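Local coordinates for protein probable 2-oxoglutarate-dependent dioxygenase At5g05600 (Arabidopsis thaliana, PDB 6LSV) that oxidises the stress hormone jasmonate to 12-hydroxyjasmonate, using iron, molecular oxygen and 2-oxoglutarate, and takes part in jasmonate signalling in plant defence, at residues E5-V10 and G122-V127. Sequence-based numbering, arbitrary orientation.
Sequences EPIVRV and GSRLGV
Arg-124 and Glu-5 form a salt bridge between two irregular loops, and the path of the arginine illustrates how one long side chain can join segments distant in sequence. From CB, CG rises between the backbone N and the carbonyl carbon (chi1 76°), and Arg-124 CD then comes within 4.3 Å of Ile-7 CD1, the tip of that side chain. The chain bends at the next bond, and Arg-124 NE turns back to its own loop, donating to Gly-126 O over 3.0 Å and approaching from above the carbonyl plane. Beyond CZ the two terminal nitrogens part company: NH2 hydrogen-bonds to the carbonyl O of Glu-128, while Arg-124 NH1 donates to Glu-5 OE2 at 2.9 Å. That oxygen lies in the guanidinium plane and offers its anti lone pair, although the bond is bent (142°) and the carboxylate plane is turned 62° from the guanidinium. Arg-24 forms a second salt bridge to OE2, so two positive charges converge there and probably favour the ionised carboxylate.

Farther along, Ser-123 CB sits 3.8 Å from Ile-7 CG2 and 3.6 Å from Val-8 O. Arg-9 CD passes 3.4 Å from Ser-123 OG, which hydrogen-bonds to Asp-137. The Arg-9 guanidinium turns its edge to Gly-122 C and Ser-123 OG, while Ile-7 CG2 lies over one face near the rim; Arg-9 NE completes a salt bridge with Glu-109.

Asp-137 OD1, at the start of strand 137-144, also accepts a hydrogen bond from Val-10 N, tying the beginning of helix 10-15 to the main sheet of the double-stranded beta-helix (jelly-roll) core. The other loop leaves strand 120-122, an outermost strand of that sheet, and carries Leu-125 against jasmonate and helix 334-339; the contact thus joins the N-terminal segment to the loop that contributes Leu-125 to the pocket.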
loop_
_atom_site.group_PDB
_atom_site.type_symbol
_atom_site.label_atom_id
_atom_site.label_comp_id
_atom_site.label_asym_id
_atom_site.label_seq_id
_atom_site.Cartn_x
_atom_site.Cartn_y
_atom_site.Cartn_z
ATOM N N GLU A 5 21.505 -11.682 -2.132
ATOM C CA GLU A 5 22.493 -10.942 -2.904
ATOM C C GLU A 5 22.534 -9.519 -2.369
ATOM O O GLU A 5 21.576 -9.071 -1.728
ATOM C CB GLU A 5 22.138 -10.951 -4.399
ATOM C CG GLU A 5 20.654 -10.794 -4.655
ATOM C CD GLU A 5 20.289 -10.975 -6.109
ATOM O OE1 GLU A 5 21.179 -11.324 -6.912
ATOM O OE2 GLU A 5 19.106 -10.759 -6.449
ATOM N N PRO A 6 23.625 -8.787 -2.601
ATOM C CA PRO A 6 23.691 -7.409 -2.096
ATOM C C PRO A 6 22.658 -6.519 -2.771
ATOM O O PRO A 6 22.273 -6.733 -3.924
ATOM C CB PRO A 6 25.121 -6.965 -2.434
ATOM C CG PRO A 6 25.590 -7.901 -3.483
ATOM C CD PRO A 6 24.881 -9.199 -3.249
ATOM N N ILE A 7 22.210 -5.509 -2.032
ATOM C CA ILE A 7 21.134 -4.633 -2.481
ATOM C C ILE A 7 21.719 -3.506 -3.322
ATOM O O ILE A 7 22.686 -2.850 -2.918
ATOM C CB ILE A 7 20.348 -4.066 -1.287
ATOM C CG1 ILE A 7 19.161 -4.961 -0.928
ATOM C CG2 ILE A 7 19.800 -2.706 -1.624
ATOM C CD1 ILE A 7 19.508 -6.400 -0.729
ATOM N N VAL A 8 21.132 -3.278 -4.490
ATOM C CA VAL A 8 21.446 -2.122 -5.317
ATOM C C VAL A 8 20.355 -1.085 -5.093
ATOM O O VAL A 8 19.167 -1.373 -5.284
ATOM C CB VAL A 8 21.547 -2.502 -6.800
ATOM C CG1 VAL A 8 21.545 -1.257 -7.660
ATOM C CG2 VAL A 8 22.792 -3.321 -7.046
ATOM N N ARG A 9 20.745 0.117 -4.679
ATOM C CA ARG A 9 19.781 1.192 -4.479
ATOM C C ARG A 9 19.439 1.814 -5.826
ATOM O O ARG A 9 20.318 2.348 -6.509
ATOM C CB ARG A 9 20.333 2.241 -3.520
ATOM C CG ARG A 9 20.797 1.668 -2.195
ATOM C CD ARG A 9 19.679 0.929 -1.481
ATOM N NE ARG A 9 20.134 0.383 -0.207
ATOM C CZ ARG A 9 19.370 -0.313 0.630
ATOM N NH1 ARG A 9 18.101 -0.554 0.329
ATOM N NH2 ARG A 9 19.876 -0.773 1.765
ATOM N N VAL A 10 18.160 1.743 -6.209
ATOM C CA VAL A 10 17.736 2.227 -7.520
ATOM C C VAL A 10 18.132 3.684 -7.719
ATOM O O VAL A 10 18.406 4.114 -8.847
ATOM C CB VAL A 10 16.217 2.016 -7.692
ATOM C CG1 VAL A 10 15.796 2.306 -9.116
ATOM C CG2 VAL A 10 15.842 0.595 -7.313
ATOM N N GLY A 122 14.780 0.216 2.209
ATOM C CA GLY A 122 14.744 -0.979 1.397
ATOM C C GLY A 122 14.723 -0.667 -0.088
ATOM O O GLY A 122 14.380 0.435 -0.513
ATOM N N SER A 123 15.101 -1.676 -0.877
ATOM C CA SER A 123 15.050 -1.580 -2.333
ATOM C C SER A 123 14.412 -2.781 -3.014
ATOM O O SER A 123 14.222 -2.737 -4.233
ATOM C CB SER A 123 16.457 -1.378 -2.912
ATOM O OG SER A 123 16.799 -0.002 -2.917
ATOM N N ARG A 124 14.069 -3.842 -2.291
ATOM C CA ARG A 124 13.408 -4.986 -2.898
ATOM C C ARG A 124 12.452 -5.605 -1.888
ATOM O O ARG A 124 12.519 -5.335 -0.684
ATOM C CB ARG A 124 14.421 -6.028 -3.396
ATOM C CG ARG A 124 15.053 -6.862 -2.292
ATOM C CD ARG A 124 16.061 -7.853 -2.847
ATOM N NE ARG A 124 15.429 -9.110 -3.234
ATOM C CZ ARG A 124 15.923 -9.953 -4.136
ATOM N NH1 ARG A 124 17.065 -9.681 -4.752
ATOM N NH2 ARG A 124 15.272 -11.070 -4.422
ATOM N N LEU A 125 11.555 -6.441 -2.400
ATOM C CA LEU A 125 10.577 -7.152 -1.588
ATOM C C LEU A 125 10.572 -8.601 -2.046
ATOM O O LEU A 125 10.305 -8.884 -3.219
ATOM C CB LEU A 125 9.191 -6.513 -1.727
ATOM C CG LEU A 125 7.983 -7.079 -0.982
ATOM C CD1 LEU A 125 8.264 -7.210 0.505
ATOM C CD2 LEU A 125 6.776 -6.179 -1.216
ATOM N N GLY A 126 10.893 -9.512 -1.136
ATOM C CA GLY A 126 11.105 -10.901 -1.480
ATOM C C GLY A 126 12.578 -11.273 -1.454
ATOM O O GLY A 126 13.475 -10.427 -1.425
ATOM N N VAL A 127 12.826 -12.582 -1.471
ATOM C CA VAL A 127 14.172 -13.082 -1.214
ATOM C C VAL A 127 14.610 -14.097 -2.264
ATOM O O VAL A 127 15.517 -14.897 -2.011
ATOM C CB VAL A 127 14.261 -13.684 0.203
ATOM C CG1 VAL A 127 14.057 -12.602 1.248
ATOM C CG2 VAL A 127 13.236 -14.795 0.380
#